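PDB 2EIG: lectin, which probably binds L-fucosyl-containing glycans, as a tetrameric, calcium- and manganese-containing legume lectin of Lotus tetragonolobus seeds. Local coordinates for residues V1-T6 against W221-T226; S61-F66 against K160-Y165. All coordinates share one frame; numbering follows the deposited sequence.

Contact 1 (V1-T6 against W221-T226). With NAG (2-acetamido-2-deoxy-beta-D-glucopyranose), chain E.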
# COMPACT_ATOMS: atom_id res chain seq x y z
N VAL A 1 14.14 12.49 15.90
CA VAL A 1 15.32 11.87 16.57
C VAL A 1 16.33 11.63 15.46
O VAL A 1 15.98 11.21 14.35
CB VAL A 1 14.94 10.56 17.32
CG1 VAL A 1 16.17 9.75 17.73
CG2 VAL A 1 14.07 10.88 18.54
N SER A 2 17.58 11.96 15.72
CA SER A 2 18.64 11.70 14.73
C SER A 2 19.88 11.18 15.45
O SER A 2 20.36 11.79 16.39
CB SER A 2 18.95 13.00 13.98
OG SER A 2 20.09 12.86 13.18
N PHE A 3 20.40 10.04 15.00
CA PHE A 3 21.68 9.56 15.51
C PHE A 3 22.32 8.74 14.43
O PHE A 3 21.67 8.39 13.42
CB PHE A 3 21.58 8.80 16.84
CG PHE A 3 20.62 7.64 16.83
CD1 PHE A 3 20.99 6.39 16.33
CD2 PHE A 3 19.32 7.80 17.31
CE1 PHE A 3 20.06 5.27 16.34
CE2 PHE A 3 18.38 6.73 17.29
CZ PHE A 3 18.76 5.47 16.83
N ASN A 4 23.59 8.45 14.61
CA ASN A 4 24.39 7.83 13.58
C ASN A 4 25.61 7.26 14.28
O ASN A 4 26.51 7.99 14.66
CB ASN A 4 24.72 8.88 12.50
CG ASN A 4 25.75 8.40 11.45
OD1 ASN A 4 26.13 7.22 11.40
ND2 ASN A 4 26.20 9.35 10.62
N TYR A 5 25.59 5.95 14.50
CA TYR A 5 26.70 5.20 15.04
C TYR A 5 27.48 4.60 13.88
O TYR A 5 27.00 3.68 13.21
CB TYR A 5 26.19 4.05 15.91
CG TYR A 5 25.38 4.52 17.09
CD1 TYR A 5 26.00 4.79 18.32
CD2 TYR A 5 24.00 4.72 16.99
CE1 TYR A 5 25.25 5.19 19.43
CE2 TYR A 5 23.24 5.16 18.07
CZ TYR A 5 23.87 5.43 19.26
OH TYR A 5 23.16 5.89 20.32
N THR A 6 28.68 5.09 13.64
CA THR A 6 29.53 4.50 12.61
C THR A 6 30.21 3.32 13.26
O THR A 6 30.60 2.36 12.58
CB THR A 6 30.57 5.51 12.13
OG1 THR A 6 31.20 6.06 13.28
CG2 THR A 6 29.89 6.64 11.38
N TRP A 221 24.84 1.99 12.77
CA TRP A 221 23.39 2.18 12.86
C TRP A 221 23.12 3.65 12.85
O TRP A 221 23.68 4.39 13.65
CB TRP A 221 22.84 1.51 14.13
CG TRP A 221 21.34 1.63 14.35
CD1 TRP A 221 20.35 1.62 13.39
CD2 TRP A 221 20.68 1.66 15.61
NE1 TRP A 221 19.11 1.72 13.99
CE2 TRP A 221 19.28 1.69 15.36
CE3 TRP A 221 21.13 1.63 16.95
CZ2 TRP A 221 18.34 1.74 16.40
CZ3 TRP A 221 20.20 1.68 17.98
CH2 TRP A 221 18.81 1.73 17.69
N SER A 222 22.26 4.09 11.94
CA SER A 222 21.84 5.47 11.88
C SER A 222 20.31 5.40 11.86
O SER A 222 19.71 4.40 11.45
CB SER A 222 22.43 6.23 10.65
OG SER A 222 22.03 5.60 9.42
N PHE A 223 19.69 6.45 12.37
CA PHE A 223 18.26 6.50 12.46
C PHE A 223 17.88 7.94 12.38
O PHE A 223 18.48 8.80 13.05
CB PHE A 223 17.87 5.99 13.85
CG PHE A 223 16.40 5.99 14.09
CD1 PHE A 223 15.63 4.85 13.83
CD2 PHE A 223 15.76 7.15 14.61
CE1 PHE A 223 14.24 4.84 14.07
CE2 PHE A 223 14.37 7.14 14.85
CZ PHE A 223 13.63 5.99 14.55
N THR A 224 16.91 8.25 11.55
CA THR A 224 16.36 9.62 11.55
C THR A 224 14.88 9.51 11.53
O THR A 224 14.33 8.84 10.65
CB THR A 224 16.76 10.43 10.28
OG1 THR A 224 18.17 10.44 10.19
CG2 THR A 224 16.23 11.87 10.36
N SER A 225 14.23 10.17 12.47
CA SER A 225 12.77 10.20 12.50
C SER A 225 12.28 11.64 12.59
O SER A 225 12.95 12.51 13.15
CB SER A 225 12.16 9.33 13.60
OG SER A 225 12.46 9.83 14.90
N THR A 226 11.11 11.88 12.02
CA THR A 226 10.51 13.23 12.09
C THR A 226 9.05 13.10 12.39
O THR A 226 8.30 12.47 11.67
CB THR A 226 10.69 14.06 10.79
OG1 THR A 226 12.06 14.41 10.65
CG2 THR A 226 9.85 15.35 10.82
C1 NAG E . 27.07 8.87 9.56
C2 NAG E . 26.36 9.44 8.34
C3 NAG E . 27.25 9.70 7.10
C4 NAG E . 28.77 9.86 7.35
C5 NAG E . 29.25 9.22 8.66
C6 NAG E . 30.57 9.81 9.14
C7 NAG E . 24.07 8.87 7.72
C8 NAG E . 23.26 7.87 6.95
N2 NAG E . 25.33 8.49 7.97
O3 NAG E . 26.75 10.84 6.40
O4 NAG E . 29.48 9.29 6.27
O5 NAG E . 28.33 9.49 9.69
O6 NAG E . 30.30 11.00 9.86
O7 NAG E . 23.60 9.95 8.09
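The first strand of the legume lectin jelly roll, residues 2-5, pairs here antiparallel with the last strand, 214-226, and the ring of Phe3 leans across the seam toward Trp221 and Phe223. Backbone bonds run in both directions between Phe3 and Phe223, Tyr5 and Trp221, and Val1 and Ser225; the bond from Tyr5 N to Trp221 O is short at 2.6 Å. At the chain start, Val1 N donates to Ser225 O at 3.0 Å, from above the carbonyl plane, and more weakly to Ser225 OG.

Phe3 has CG between its backbone N and carbonyl carbon (chi1 55°), a rotation that swings the ring over the neighbouring strand. Its edge then meets the face of Trp221 in a T-shaped stack, planes at 75°, with CE1 of Phe3 3.7 Å from CD2 of Trp221. CB of Phe223 lies over one face of the same ring, in the sense of a CH-pi contact, though its exact closeness is doubtful, while the Phe223 ring lies nearly parallel but slid aside, with little overlap. Val202 and Tyr45 of the opposing sheet pack against this cluster.

On the other face of the sheet, Asn4 ND2 is bonded covalently to C1 of the sugar at 1.5 Å, and Ser222 OG lies 3.6 Å from its acetamido methyl C8. Asn4, Tyr5 and Thr6 thus form an Asn-X-Thr sequon, the signature of an N-glycosylation site.

Contact 2 (S61-F66 against K160-Y165)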
# COMPACT_ATOMS: atom_id res chain seq x y z
N SER A 61 7.68 9.73 10.45
CA SER A 61 8.39 8.97 9.43
C SER A 61 9.76 8.67 9.97
O SER A 61 10.30 9.41 10.80
CB SER A 61 8.53 9.76 8.11
OG SER A 61 7.27 9.83 7.50
N PHE A 62 10.35 7.58 9.51
CA PHE A 62 11.73 7.37 9.83
C PHE A 62 12.46 6.66 8.71
O PHE A 62 11.85 6.05 7.81
CB PHE A 62 11.95 6.67 11.19
CG PHE A 62 11.44 5.22 11.27
CD1 PHE A 62 12.21 4.16 10.82
CD2 PHE A 62 10.21 4.96 11.86
CE1 PHE A 62 11.76 2.83 10.91
CE2 PHE A 62 9.73 3.64 11.95
CZ PHE A 62 10.52 2.58 11.47
N ILE A 63 13.77 6.77 8.78
CA ILE A 63 14.61 5.90 8.02
C ILE A 63 15.64 5.41 8.98
O ILE A 63 16.13 6.15 9.78
CB ILE A 63 15.27 6.58 6.78
CG1 ILE A 63 16.18 5.57 6.05
CG2 ILE A 63 16.02 7.91 7.18
CD1 ILE A 63 16.62 5.99 4.66
N THR A 64 15.92 4.12 8.92
CA THR A 64 17.01 3.63 9.69
C THR A 64 17.90 2.78 8.77
O THR A 64 17.37 2.14 7.85
CB THR A 64 16.52 2.87 10.96
OG1 THR A 64 17.61 2.69 11.80
CG2 THR A 64 15.87 1.47 10.69
N SER A 65 19.20 2.79 9.04
CA SER A 65 20.17 1.92 8.35
C SER A 65 21.09 1.27 9.35
O SER A 65 21.50 1.86 10.34
CB SER A 65 21.04 2.68 7.32
OG SER A 65 20.24 3.25 6.31
N PHE A 66 21.43 0.02 9.09
CA PHE A 66 22.39 -0.65 9.94
C PHE A 66 23.14 -1.73 9.17
O PHE A 66 22.56 -2.41 8.32
CB PHE A 66 21.77 -1.21 11.23
CG PHE A 66 20.54 -2.06 11.01
CD1 PHE A 66 20.65 -3.44 10.85
CD2 PHE A 66 19.26 -1.47 10.98
CE1 PHE A 66 19.53 -4.24 10.68
CE2 PHE A 66 18.15 -2.27 10.79
CZ PHE A 66 18.27 -3.62 10.64
N LYS A 160 23.71 -4.92 4.67
CA LYS A 160 23.45 -3.50 4.90
C LYS A 160 21.94 -3.32 4.69
O LYS A 160 21.45 -3.41 3.57
CB LYS A 160 24.28 -2.67 3.92
CG LYS A 160 25.82 -2.79 4.13
CD LYS A 160 26.66 -1.89 3.14
CE LYS A 160 26.37 -2.23 1.69
NZ LYS A 160 25.33 -1.33 1.09
N ALA A 161 21.23 -3.11 5.79
CA ALA A 161 19.77 -3.00 5.84
C ALA A 161 19.44 -1.53 5.87
O ALA A 161 20.09 -0.78 6.58
CB ALA A 161 19.23 -3.67 7.11
N THR A 162 18.42 -1.16 5.12
CA THR A 162 17.75 0.12 5.20
C THR A 162 16.23 -0.11 5.36
O THR A 162 15.59 -0.89 4.64
CB THR A 162 18.03 0.95 3.93
OG1 THR A 162 19.43 1.07 3.76
CG2 THR A 162 17.35 2.31 3.96
N ILE A 163 15.66 0.59 6.32
CA ILE A 163 14.23 0.49 6.59
C ILE A 163 13.65 1.88 6.53
O ILE A 163 14.17 2.84 7.14
CB ILE A 163 13.98 -0.16 7.96
CG1 ILE A 163 14.55 -1.61 8.00
CG2 ILE A 163 12.48 -0.12 8.34
CD1 ILE A 163 14.66 -2.16 9.41
N ILE A 164 12.61 2.05 5.75
CA ILE A 164 12.02 3.39 5.65
C ILE A 164 10.60 3.17 6.10
O ILE A 164 9.98 2.23 5.66
CB ILE A 164 12.03 3.98 4.21
CG1 ILE A 164 13.45 4.29 3.74
CG2 ILE A 164 11.18 5.28 4.15
CD1 ILE A 164 13.53 4.71 2.25
N TYR A 165 10.15 3.99 7.04
CA TYR A 165 8.73 4.11 7.31
C TYR A 165 8.22 5.42 6.77
O TYR A 165 8.58 6.48 7.26
CB TYR A 165 8.42 3.99 8.81
CG TYR A 165 6.92 3.92 9.06
CD1 TYR A 165 6.19 2.77 8.78
CD2 TYR A 165 6.24 5.04 9.51
CE1 TYR A 165 4.82 2.75 8.95
CE2 TYR A 165 4.88 5.02 9.72
CZ TYR A 165 4.18 3.89 9.44
OH TYR A 165 2.84 3.93 9.67
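Two phenylalanine rings of strand 61-72 each take an aliphatic carbon of strand 159-166 on one face: Tyr165 CB stands over Phe62, 3.6 Å from the ring centroid, and Ala161 CB over Phe66 at 3.8 Å. At the edge of the Phe66 ring, near its plane, lies Ile163 CD1, 3.8 Å from CE2 of Phe66. The Tyr165 ring is slid away from Phe62 and barely overlaps it; its edge faces Ser61 CA. Both phenylalanines place CG between the backbone N and the carbonyl carbon (chi1 66° for Phe62, 51° for Phe66), which turns the rings over the partner strand. Between them Thr64 CG2 lies alongside Ile163, 3.7 Å from its CB, and Phe84 of the opposing sheet packs on Thr64, Phe66 and Ile163.

On the reverse face, CD1 of Ile63 meets CG1 of Ile164 at 3.7 Å, and Ser65 OG and Thr162 OG1 share a weak hydrogen bond of 3.5 Å. The second subunit packs on Ile63, Thr162 and Ile164.

Paired backbone bonds at Phe62-Tyr165, Thr64-Ile163 and Phe66-Ala161 satisfy those six residues, while Ile63, Ser65 and Thr162 bond to flanking strands. Cohesion therefore rests on this ladder and on CH-pi and apolar packing, the single side-chain polar link between the strands being weak.

Strands 61-72 and 214-226 are neighbours in one antiparallel sheet, so contacts 1 and 2 join successive parts of it, and Thr64 ties them: its OG1 lies 2.7 Å from Ser222 O and 2.8 Å from Trp221 NE1, both probable hydrogen bonds. Contact 2 is buried; contact 1, farther from the centre of the chain, is only partly so. Both carry aromatic rings on the face turned to the opposing sheet, mixed in contact 2 with Thr64, Ala161 and Ile163, and the rings of Phe62 and Phe223 meet. Their other faces differ: contact 1 bears the glycan, whereas contact 2 packs isoleucines and Thr162 on the second subunit, which also reaches contact 1 at Ser2, Thr224 and Thr226.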